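Local atomic coordinates of elongation factor 1-gamma 1 (Saccharomyces cerevisiae, PDB entry 1NHY), a protein that forms part of the eukaryotic elongation factor 1 complex in protein synthesis, probably anchoring it to other cell components, and is represented here by the protein's N-terminal glutathione S-transferase-like domain. Residues Gln95-Trp99 and Tyr152-Glu156; Phe173-Thr179 and Lys209-Leu215; Phe192-Arg196 and Tyr205-Phe210. One frame throughout, in Å; residues are numbered along the deposited sequence.

Interaction 1: residues Gln95-Trp99 and Tyr152-Glu156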
loop_
_atom_site.group_PDB
_atom_site.type_symbol
_atom_site.label_atom_id
_atom_site.label_comp_id
_atom_site.label_asym_id
_atom_site.label_seq_id
_atom_site.Cartn_x
_atom_site.Cartn_y
_atom_site.Cartn_z
ATOM N N GLN A 95 14.812 -5.025 -8.030
ATOM C CA GLN A 95 13.568 -4.990 -8.759
ATOM C C GLN A 95 12.377 -4.748 -7.853
ATOM O O GLN A 95 11.457 -4.002 -8.202
ATOM C CB GLN A 95 13.395 -6.288 -9.515
ATOM C CG GLN A 95 14.085 -6.256 -10.841
ATOM C CD GLN A 95 13.564 -5.128 -11.708
ATOM O OE1 GLN A 95 12.416 -4.710 -11.570
ATOM N NE2 GLN A 95 14.395 -4.637 -12.622
ATOM N N ILE A 96 12.387 -5.372 -6.684
ATOM C CA ILE A 96 11.283 -5.190 -5.766
ATOM C C ILE A 96 11.209 -3.724 -5.357
ATOM O O ILE A 96 10.124 -3.145 -5.246
ATOM C CB ILE A 96 11.442 -6.044 -4.504
ATOM C CG1 ILE A 96 11.464 -7.530 -4.878
ATOM C CG2 ILE A 96 10.313 -5.730 -3.541
ATOM C CD1 ILE A 96 11.884 -8.437 -3.746
ATOM N N ILE A 97 12.372 -3.124 -5.145
ATOM C CA ILE A 97 12.467 -1.731 -4.737
ATOM C C ILE A 97 12.055 -0.832 -5.876
ATOM O O ILE A 97 11.547 0.278 -5.678
ATOM C CB ILE A 97 13.900 -1.385 -4.343
ATOM C CG1 ILE A 97 14.378 -2.391 -3.301
ATOM C CG2 ILE A 97 13.977 0.024 -3.824
ATOM C CD1 ILE A 97 15.722 -2.107 -2.741
ATOM N N ARG A 98 12.289 -1.310 -7.085
ATOM C CA ARG A 98 11.913 -0.528 -8.235
ATOM C C ARG A 98 10.414 -0.281 -8.197
ATOM O O ARG A 98 9.972 0.862 -8.108
ATOM C CB ARG A 98 12.298 -1.255 -9.507
ATOM C CG ARG A 98 11.844 -0.556 -10.742
ATOM C CD ARG A 98 12.401 -1.253 -11.944
ATOM N NE ARG A 98 11.376 -1.401 -12.966
ATOM C CZ ARG A 98 11.625 -1.685 -14.236
ATOM N NH1 ARG A 98 12.894 -1.849 -14.650
ATOM N NH2 ARG A 98 10.600 -1.804 -15.083
ATOM N N TRP A 99 9.626 -1.349 -8.240
ATOM C CA TRP A 99 8.187 -1.172 -8.209
ATOM C C TRP A 99 7.740 -0.559 -6.914
ATOM O O TRP A 99 6.843 0.294 -6.890
ATOM C CB TRP A 99 7.509 -2.490 -8.448
ATOM C CG TRP A 99 7.786 -2.921 -9.828
ATOM C CD1 TRP A 99 8.827 -3.691 -10.257
ATOM C CD2 TRP A 99 7.018 -2.586 -10.986
ATOM N NE1 TRP A 99 8.754 -3.864 -11.616
ATOM C CE2 TRP A 99 7.653 -3.194 -12.092
ATOM C CE3 TRP A 99 5.848 -1.829 -11.198
ATOM C CZ2 TRP A 99 7.155 -3.078 -13.397
ATOM C CZ3 TRP A 99 5.355 -1.711 -12.484
ATOM C CH2 TRP A 99 6.009 -2.333 -13.573
ATOM N N TYR A 152 3.203 -11.112 -11.039
ATOM C CA TYR A 152 3.488 -10.131 -10.016
ATOM C C TYR A 152 4.400 -9.074 -10.581
ATOM O O TYR A 152 4.922 -9.240 -11.683
ATOM C CB TYR A 152 4.109 -10.836 -8.822
ATOM C CG TYR A 152 3.193 -11.912 -8.307
ATOM C CD1 TYR A 152 1.908 -11.589 -7.889
ATOM C CD2 TYR A 152 3.604 -13.246 -8.233
ATOM C CE1 TYR A 152 1.050 -12.555 -7.404
ATOM C CE2 TYR A 152 2.751 -14.232 -7.743
ATOM C CZ TYR A 152 1.474 -13.874 -7.327
ATOM O OH TYR A 152 0.620 -14.813 -6.798
ATOM N N LEU A 153 4.595 -7.993 -9.828
ATOM C CA LEU A 153 5.410 -6.876 -10.294
ATOM C C LEU A 153 6.915 -7.094 -10.397
ATOM O O LEU A 153 7.509 -6.858 -11.439
ATOM C CB LEU A 153 5.155 -5.654 -9.421
ATOM C CG LEU A 153 3.719 -5.168 -9.320
ATOM C CD1 LEU A 153 3.629 -3.995 -8.343
ATOM C CD2 LEU A 153 3.245 -4.774 -10.693
ATOM N N ALA A 154 7.546 -7.546 -9.326
ATOM C CA ALA A 154 8.989 -7.697 -9.367
ATOM C C ALA A 154 9.486 -9.118 -9.375
ATOM O O ALA A 154 10.680 -9.341 -9.545
ATOM C CB ALA A 154 9.625 -6.949 -8.197
ATOM N N THR A 155 8.593 -10.087 -9.202
ATOM C CA THR A 155 9.034 -11.487 -9.158
ATOM C C THR A 155 7.929 -12.488 -9.494
ATOM O O THR A 155 6.910 -12.120 -10.086
ATOM C CB THR A 155 9.599 -11.804 -7.762
ATOM O OG1 THR A 155 8.609 -11.493 -6.768
ATOM C CG2 THR A 155 10.847 -10.958 -7.486
ATOM N N GLU A 156 8.124 -13.760 -9.160
ATOM C CA GLU A 156 7.057 -14.717 -9.441
ATOM C C GLU A 156 6.413 -15.132 -8.131
ATOM O O GLU A 156 5.994 -16.273 -7.956
ATOM C CB GLU A 156 7.577 -15.927 -10.207
ATOM C CG GLU A 156 8.050 -15.588 -11.601
ATOM C CD GLU A 156 6.931 -15.133 -12.545
ATOM O OE1 GLU A 156 6.230 -14.128 -12.264
ATOM O OE2 GLU A 156 6.755 -15.783 -13.595
#
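Trp-99 and Leu-153 are brought together by their first torsions. In Trp-99, CG lies anti to the carbonyl carbon (chi1 -67°), and the second torsion of 91° stands the indole across its stem, with one face turned to the loop. Leu-153 has a similar first torsion, CG again anti to the carbonyl carbon (-57°). Leu-153 CB sits over the five-membered ring of Trp-99, 4.0 Å from the centroid, as a CH-pi contact. Farther along, Leu-153 CD2 reaches the six-membered ring and lies 4.0 Å from Trp-99 CE3.

The carbonyl of Leu-153 lies over the same face of the indole, toward its rim. Leu-153 O is 3.2 Å from Trp-99 NE1, but no hydrogen bond forms. The oxygen stands above the ring plane, where the N-H does not point.

Ala-154 fills the next position. Its methyl rests on the backbone of helix 90-107. Ala-154 CB is 3.5 Å from Gln-95 O and sits against Ile-96 CA; to the side it meets Ile-96 CG1 at 3.8 Å. Ala-154 CB also lies 3.9 Å from Trp-99 CD1. Gln-95 O itself takes the helical hydrogen bond from Trp-99 N. Thr-155 adds a looser apolar touch, from CG2 to Ile-96 CG1.

Other helices of the C-terminal domain enclose the pair. Phe-143 of helix 126-147 meets the indole edge to face, and Asp-162 OD1, in helix 160-175, accepts a hydrogen bond from Leu-153 N. The loop 152-156 is therefore tied to the helix that follows it and laid against helix 90-107.

No hydrogen bond or salt bridge joins the two segments. The chemistry implies a contact probably held by shape and dispersion: a leucine CB and one of its methyls on an indole face, and an alanine methyl set on a helix turn.

Interaction 2: residues Phe173-Thr179 and Lys209-Leu215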
loop_
_atom_site.group_PDB
_atom_site.type_symbol
_atom_site.label_atom_id
_atom_site.label_comp_id
_atom_site.label_asym_id
_atom_site.label_seq_id
_atom_site.Cartn_x
_atom_site.Cartn_y
_atom_site.Cartn_z
ATOM N N PHE A 173 -9.190 2.508 -7.629
ATOM C CA PHE A 173 -10.251 1.585 -7.995
ATOM C C PHE A 173 -11.551 1.986 -7.355
ATOM O O PHE A 173 -12.581 1.405 -7.637
ATOM C CB PHE A 173 -9.913 0.165 -7.564
ATOM C CG PHE A 173 -8.993 -0.528 -8.496
ATOM C CD1 PHE A 173 -9.333 -0.679 -9.832
ATOM C CD2 PHE A 173 -7.758 -0.975 -8.056
ATOM C CE1 PHE A 173 -8.458 -1.263 -10.724
ATOM C CE2 PHE A 173 -6.865 -1.565 -8.940
ATOM C CZ PHE A 173 -7.215 -1.706 -10.283
ATOM N N GLU A 174 -11.514 2.981 -6.488
ATOM C CA GLU A 174 -12.733 3.411 -5.829
ATOM C C GLU A 174 -13.281 4.709 -6.376
ATOM O O GLU A 174 -14.460 5.001 -6.202
ATOM C CB GLU A 174 -12.487 3.567 -4.337
ATOM C CG GLU A 174 -12.019 2.299 -3.700
ATOM C CD GLU A 174 -12.035 2.369 -2.189
ATOM O OE1 GLU A 174 -11.372 3.270 -1.621
ATOM O OE2 GLU A 174 -12.716 1.516 -1.571
ATOM N N SER A 175 -12.445 5.489 -7.049
ATOM C CA SER A 175 -12.917 6.764 -7.546
ATOM C C SER A 175 -12.612 7.014 -9.000
ATOM O O SER A 175 -13.293 7.798 -9.640
ATOM C CB SER A 175 -12.314 7.896 -6.715
ATOM O OG SER A 175 -12.290 7.565 -5.338
ATOM N N LEU A 176 -11.604 6.355 -9.545
ATOM C CA LEU A 176 -11.279 6.628 -10.931
ATOM C C LEU A 176 -11.294 5.461 -11.892
ATOM O O LEU A 176 -11.478 5.654 -13.086
ATOM C CB LEU A 176 -9.913 7.311 -11.018
ATOM C CG LEU A 176 -9.813 8.673 -10.342
ATOM C CD1 LEU A 176 -8.418 9.225 -10.526
ATOM C CD2 LEU A 176 -10.835 9.601 -10.947
ATOM N N PHE A 177 -11.093 4.254 -11.394
ATOM C CA PHE A 177 -11.060 3.114 -12.291
ATOM C C PHE A 177 -12.377 2.387 -12.335
ATOM O O PHE A 177 -12.613 1.469 -11.547
ATOM C CB PHE A 177 -9.959 2.163 -11.871
ATOM C CG PHE A 177 -8.612 2.804 -11.829
ATOM C CD1 PHE A 177 -8.341 3.938 -12.585
ATOM C CD2 PHE A 177 -7.595 2.258 -11.067
ATOM C CE1 PHE A 177 -7.079 4.513 -12.580
ATOM C CE2 PHE A 177 -6.330 2.830 -11.063
ATOM C CZ PHE A 177 -6.074 3.956 -11.819
ATOM N N GLY A 178 -13.227 2.789 -13.274
ATOM C CA GLY A 178 -14.531 2.170 -13.392
ATOM C C GLY A 178 -14.595 1.000 -14.344
ATOM O O GLY A 178 -13.596 0.324 -14.611
ATOM N N THR A 179 -15.787 0.754 -14.865
ATOM C CA THR A 179 -15.977 -0.344 -15.785
ATOM C C THR A 179 -15.134 -0.160 -17.043
ATOM O O THR A 179 -14.305 -1.007 -17.364
ATOM C CB THR A 179 -17.460 -0.487 -16.145
ATOM O OG1 THR A 179 -18.223 -0.667 -14.940
ATOM C CG2 THR A 179 -17.674 -1.688 -17.064
ATOM N N LYS A 209 -15.581 -1.143 -2.432
ATOM C CA LYS A 209 -16.449 -0.661 -3.504
ATOM C C LYS A 209 -15.752 -0.409 -4.833
ATOM O O LYS A 209 -15.192 0.666 -5.051
ATOM C CB LYS A 209 -17.167 0.638 -3.086
ATOM C CG LYS A 209 -18.522 0.446 -2.373
ATOM C CD LYS A 209 -19.296 1.772 -2.201
ATOM C CE LYS A 209 -19.669 2.408 -3.546
ATOM N NZ LYS A 209 -20.449 3.674 -3.385
ATOM N N PHE A 210 -15.800 -1.388 -5.727
ATOM C CA PHE A 210 -15.189 -1.226 -7.045
ATOM C C PHE A 210 -15.974 -0.208 -7.855
ATOM O O PHE A 210 -16.876 -0.567 -8.594
ATOM C CB PHE A 210 -15.194 -2.540 -7.814
ATOM C CG PHE A 210 -13.855 -3.145 -7.968
ATOM C CD1 PHE A 210 -12.829 -2.432 -8.559
ATOM C CD2 PHE A 210 -13.607 -4.431 -7.504
ATOM C CE1 PHE A 210 -11.567 -2.988 -8.682
ATOM C CE2 PHE A 210 -12.356 -5.003 -7.619
ATOM C CZ PHE A 210 -11.329 -4.282 -8.209
ATOM N N ALA A 211 -15.636 1.065 -7.723
ATOM C CA ALA A 211 -16.339 2.105 -8.460
ATOM C C ALA A 211 -16.398 1.801 -9.957
ATOM O O ALA A 211 -15.478 1.204 -10.515
ATOM C CB ALA A 211 -15.656 3.443 -8.226
ATOM N N ASP A 212 -17.495 2.192 -10.599
ATOM C CA ASP A 212 -17.664 2.000 -12.047
ATOM C C ASP A 212 -18.033 3.370 -12.619
ATOM O O ASP A 212 -18.259 3.540 -13.823
ATOM C CB ASP A 212 -18.784 0.995 -12.346
ATOM C CG ASP A 212 -20.181 1.587 -12.146
ATOM O OD1 ASP A 212 -20.615 2.419 -12.978
ATOM O OD2 ASP A 212 -20.847 1.222 -11.151
ATOM N N LYS A 213 -18.071 4.345 -11.714
ATOM C CA LYS A 213 -18.415 5.725 -12.022
ATOM C C LYS A 213 -17.220 6.635 -11.701
ATOM O O LYS A 213 -17.093 7.132 -10.570
ATOM C CB LYS A 213 -19.608 6.141 -11.154
ATOM C CG LYS A 213 -20.574 4.993 -10.817
ATOM C CD LYS A 213 -21.043 5.053 -9.361
ATOM C CE LYS A 213 -19.912 4.773 -8.380
ATOM N NZ LYS A 213 -19.462 3.354 -8.404
ATOM N N PRO A 214 -16.320 6.850 -12.682
ATOM C CA PRO A 214 -15.148 7.706 -12.475
ATOM C C PRO A 214 -15.589 9.077 -11.983
ATOM O O PRO A 214 -16.102 9.866 -12.770
ATOM C CB PRO A 214 -14.532 7.779 -13.869
ATOM C CG PRO A 214 -14.820 6.442 -14.420
ATOM C CD PRO A 214 -16.264 6.212 -14.008
ATOM N N LEU A 215 -15.398 9.361 -10.695
ATOM C CA LEU A 215 -15.804 10.652 -10.145
ATOM C C LEU A 215 -15.581 11.788 -11.136
ATOM O O LEU A 215 -14.495 11.932 -11.696
ATOM C CB LEU A 215 -15.048 10.949 -8.854
ATOM C CG LEU A 215 -15.274 9.958 -7.714
ATOM C CD1 LEU A 215 -14.623 10.511 -6.458
ATOM C CD2 LEU A 215 -16.761 9.732 -7.485
#
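Leu-215 packs along Ser-175 at the end of helix 160-175. Its CB lies beside Ser-175 O. With Leu-215 CG anti to its own carbonyl carbon (chi1 -61°), the chain runs past that oxygen toward the serine side chain, and Leu-215 CG is 3.7 Å from Ser-175 CB. At the tip, Leu-215 CD1 meets Ser-175 CB at 3.5 Å and has Ser-175 OG a little farther off.

The backbone holds this pairing. Leu-215 N donates to Ser-175 O at 2.8 Å, nearly in line with the carbonyl. The CA-H of Pro-214 approaches the same oxygen. A second bond, from Ala-211 N to Phe-173 O at 3.1 Å, is weak.

At the other end two rings meet. The edge of Phe-210 is turned to the face of Phe-173 in an offset edge-to-face pair, with centroids 5.3 Å apart and planes at 75°. Phe-210 CE1 makes the closest approach, to Phe-173 CD1.

Beyond the helix end, Gly-178 CA comes 3.4 Å from Asp-212 CA and gives a CA-H...O contact to Ala-211 O. Arg-182 NH1 also binds that oxygen. Gly-178 is the N-cap residue of helix 179-184.

This is an irregular C-terminal segment laid across the end of one helix and the start of the next, within the helical C-terminal domain of the glutathione S-transferase fold.

Interaction 3: residues Phe192-Arg196 and Tyr205-Phe210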
loop_
_atom_site.group_PDB
_atom_site.type_symbol
_atom_site.label_atom_id
_atom_site.label_comp_id
_atom_site.label_asym_id
_atom_site.label_seq_id
_atom_site.Cartn_x
_atom_site.Cartn_y
_atom_site.Cartn_z
ATOM N N PHE A 192 -4.496 -7.104 -9.204
ATOM C CA PHE A 192 -5.081 -6.492 -8.033
ATOM C C PHE A 192 -5.814 -7.498 -7.157
ATOM O O PHE A 192 -5.516 -7.633 -5.960
ATOM C CB PHE A 192 -6.026 -5.364 -8.452
ATOM C CG PHE A 192 -6.537 -4.546 -7.304
ATOM C CD1 PHE A 192 -5.652 -3.908 -6.437
ATOM C CD2 PHE A 192 -7.901 -4.426 -7.074
ATOM C CE1 PHE A 192 -6.119 -3.155 -5.364
ATOM C CE2 PHE A 192 -8.379 -3.674 -6.008
ATOM C CZ PHE A 192 -7.489 -3.040 -5.146
ATOM N N ASN A 193 -6.756 -8.219 -7.758
ATOM C CA ASN A 193 -7.559 -9.195 -7.017
ATOM C C ASN A 193 -6.720 -10.297 -6.384
ATOM O O ASN A 193 -6.971 -10.721 -5.253
ATOM C CB ASN A 193 -8.625 -9.810 -7.925
ATOM C CG ASN A 193 -9.468 -8.754 -8.646
ATOM O OD1 ASN A 193 -9.861 -7.752 -8.055
ATOM N ND2 ASN A 193 -9.755 -8.984 -9.920
ATOM N N THR A 194 -5.707 -10.758 -7.099
ATOM C CA THR A 194 -4.880 -11.802 -6.532
ATOM C C THR A 194 -4.145 -11.284 -5.311
ATOM O O THR A 194 -3.920 -12.023 -4.351
ATOM C CB THR A 194 -3.838 -12.286 -7.507
ATOM O OG1 THR A 194 -4.419 -12.399 -8.808
ATOM C CG2 THR A 194 -3.319 -13.640 -7.059
ATOM N N VAL A 195 -3.769 -10.012 -5.341
ATOM C CA VAL A 195 -3.039 -9.490 -4.220
ATOM C C VAL A 195 -3.934 -9.233 -3.027
ATOM O O VAL A 195 -3.526 -9.483 -1.895
ATOM C CB VAL A 195 -2.263 -8.226 -4.602
ATOM C CG1 VAL A 195 -1.370 -7.806 -3.445
ATOM C CG2 VAL A 195 -1.416 -8.506 -5.827
ATOM N N ARG A 196 -5.156 -8.761 -3.271
ATOM C CA ARG A 196 -6.096 -8.475 -2.175
ATOM C C ARG A 196 -6.486 -9.750 -1.449
ATOM O O ARG A 196 -6.716 -9.759 -0.234
ATOM C CB ARG A 196 -7.380 -7.854 -2.699
ATOM C CG ARG A 196 -7.177 -6.700 -3.624
ATOM C CD ARG A 196 -8.503 -6.075 -4.023
ATOM N NE ARG A 196 -9.221 -6.818 -5.059
ATOM C CZ ARG A 196 -10.412 -7.394 -4.878
ATOM N NH1 ARG A 196 -11.025 -7.325 -3.696
ATOM N NH2 ARG A 196 -11.000 -8.034 -5.881
ATOM N N TYR A 205 -9.692 -5.745 2.791
ATOM C CA TYR A 205 -10.542 -5.516 1.637
ATOM C C TYR A 205 -11.941 -6.075 1.759
ATOM O O TYR A 205 -12.574 -6.400 0.751
ATOM C CB TYR A 205 -9.850 -6.075 0.391
ATOM C CG TYR A 205 -8.747 -5.184 -0.119
ATOM C CD1 TYR A 205 -9.005 -4.237 -1.101
ATOM C CD2 TYR A 205 -7.455 -5.278 0.386
ATOM C CE1 TYR A 205 -8.010 -3.405 -1.577
ATOM C CE2 TYR A 205 -6.445 -4.447 -0.080
ATOM C CZ TYR A 205 -6.732 -3.511 -1.068
ATOM O OH TYR A 205 -5.743 -2.696 -1.578
ATOM N N LYS A 206 -12.427 -6.177 2.992
ATOM C CA LYS A 206 -13.767 -6.694 3.235
ATOM C C LYS A 206 -14.773 -6.030 2.304
ATOM O O LYS A 206 -14.978 -6.466 1.175
ATOM C CB LYS A 206 -14.165 -6.444 4.683
ATOM C CG LYS A 206 -14.378 -7.708 5.479
ATOM C CD LYS A 206 -13.181 -8.636 5.408
ATOM C CE LYS A 206 -13.392 -9.808 6.357
ATOM N NZ LYS A 206 -12.312 -10.839 6.291
ATOM N N ASP A 207 -15.404 -4.972 2.772
ATOM C CA ASP A 207 -16.367 -4.278 1.938
ATOM C C ASP A 207 -15.642 -3.255 1.068
ATOM O O ASP A 207 -15.440 -2.099 1.456
ATOM C CB ASP A 207 -17.433 -3.617 2.818
ATOM C CG ASP A 207 -16.862 -3.067 4.129
ATOM O OD1 ASP A 207 -16.228 -3.840 4.890
ATOM O OD2 ASP A 207 -17.053 -1.860 4.401
ATOM N N PHE A 208 -15.237 -3.702 -0.115
ATOM C CA PHE A 208 -14.521 -2.853 -1.051
ATOM C C PHE A 208 -15.442 -2.445 -2.200
ATOM O O PHE A 208 -16.014 -3.301 -2.866
ATOM C CB PHE A 208 -13.293 -3.599 -1.589
ATOM C CG PHE A 208 -12.564 -2.858 -2.668
ATOM C CD1 PHE A 208 -11.941 -1.651 -2.393
ATOM C CD2 PHE A 208 -12.549 -3.341 -3.973
ATOM C CE1 PHE A 208 -11.316 -0.931 -3.403
ATOM C CE2 PHE A 208 -11.927 -2.628 -4.991
ATOM C CZ PHE A 208 -11.309 -1.420 -4.707
ATOM N N LYS A 209 -15.581 -1.143 -2.432
ATOM C CA LYS A 209 -16.449 -0.661 -3.504
ATOM C C LYS A 209 -15.752 -0.409 -4.833
ATOM O O LYS A 209 -15.192 0.666 -5.051
ATOM C CB LYS A 209 -17.167 0.638 -3.086
ATOM C CG LYS A 209 -18.522 0.446 -2.373
ATOM C CD LYS A 209 -19.296 1.772 -2.201
ATOM C CE LYS A 209 -19.669 2.408 -3.546
ATOM N NZ LYS A 209 -20.449 3.674 -3.385
ATOM N N PHE A 210 -15.800 -1.388 -5.727
ATOM C CA PHE A 210 -15.189 -1.226 -7.045
ATOM C C PHE A 210 -15.974 -0.208 -7.855
ATOM O O PHE A 210 -16.876 -0.567 -8.594
ATOM C CB PHE A 210 -15.194 -2.540 -7.814
ATOM C CG PHE A 210 -13.855 -3.145 -7.968
ATOM C CD1 PHE A 210 -12.829 -2.432 -8.559
ATOM C CD2 PHE A 210 -13.607 -4.431 -7.504
ATOM C CE1 PHE A 210 -11.567 -2.988 -8.682
ATOM C CE2 PHE A 210 -12.356 -5.003 -7.619
ATOM C CZ PHE A 210 -11.329 -4.282 -8.209
#
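Arg-196 lies across Tyr-205, and its aliphatic stem does the touching. Arg-196 CG sits over the centre of the phenol ring, 3.9 Å from the centroid, as a CH-pi contact. Arg-196 CD follows over the same ring, 3.5 Å from Tyr-205 CD1. The chain then bends at its third torsion (-79°), which carries the guanidinium toward Phe-210. There the edge of Phe-210 meets one face of the guanidinium, with planes 87° apart and Arg-196 NH2 3.7 Å from Phe-210 CE2. Asn-193 lies at the edge of the guanidinium; the bond modelled from Arg-196 NH2 to Asn-193 OD1 is very short and its length doubtful.

Phe-192 has CG anti to the backbone N (chi1 -172°), which sends its ring toward the loop. Three aromatic rings gather round it. Phe-192 CZ touches Tyr-205 CE1 at 3.6 Å. Phe-192 CD2 touches Phe-210 CZ at 3.6 Å, and Phe-192 CE2 meets Phe-208 CE2. All three pairs are oblique. Phe-208 in turn sets its CE2 edge over the centre of the Phe-210 ring.

Tyr-205 OH is hydrogen-bonded to Thr-170 OG1 on helix 160-175, and its ring meets Trp-15 of helix 12-24 edge to face. Replacing Tyr-205 with an alanine would probably leave the Arg-196 stem without its ring, Thr-170 OG1 without this partner, and a gap beside Phe-192.

Phe-192, Tyr-205, Phe-208 and Phe-210 form an aromatic cluster. It joins the loop after helix 186-197 to that helix and, through Thr-170 and Phe-173, to helix 160-175 of the C-terminal domain; through Trp-15 it reaches the thioredoxin-like N-terminal domain.

Overall arrangement
All three contacts lie in the helical C-terminal domain. Interactions 2 and 3 are neighbours, with centres about 13 Å apart, and they share Lys-209 and Phe-210. Phe-173 joins them: Phe-173 CE2 is 3.4 Å from Phe-192 CG, and Phe-173 CB is 3.6 Å from Phe-208 CZ. The loop after helix 186-197 first meets its own helix in interaction 3, then continues to the end of helix 160-175 in interaction 2. Interaction 1 is farther off, its centre about 20 Å from that of interaction 3 and about 26 Å from that of interaction 2. It meets interaction 3 through a packing touch, from Tyr-152 OH to Thr-194 CG2 at 4.1 Å.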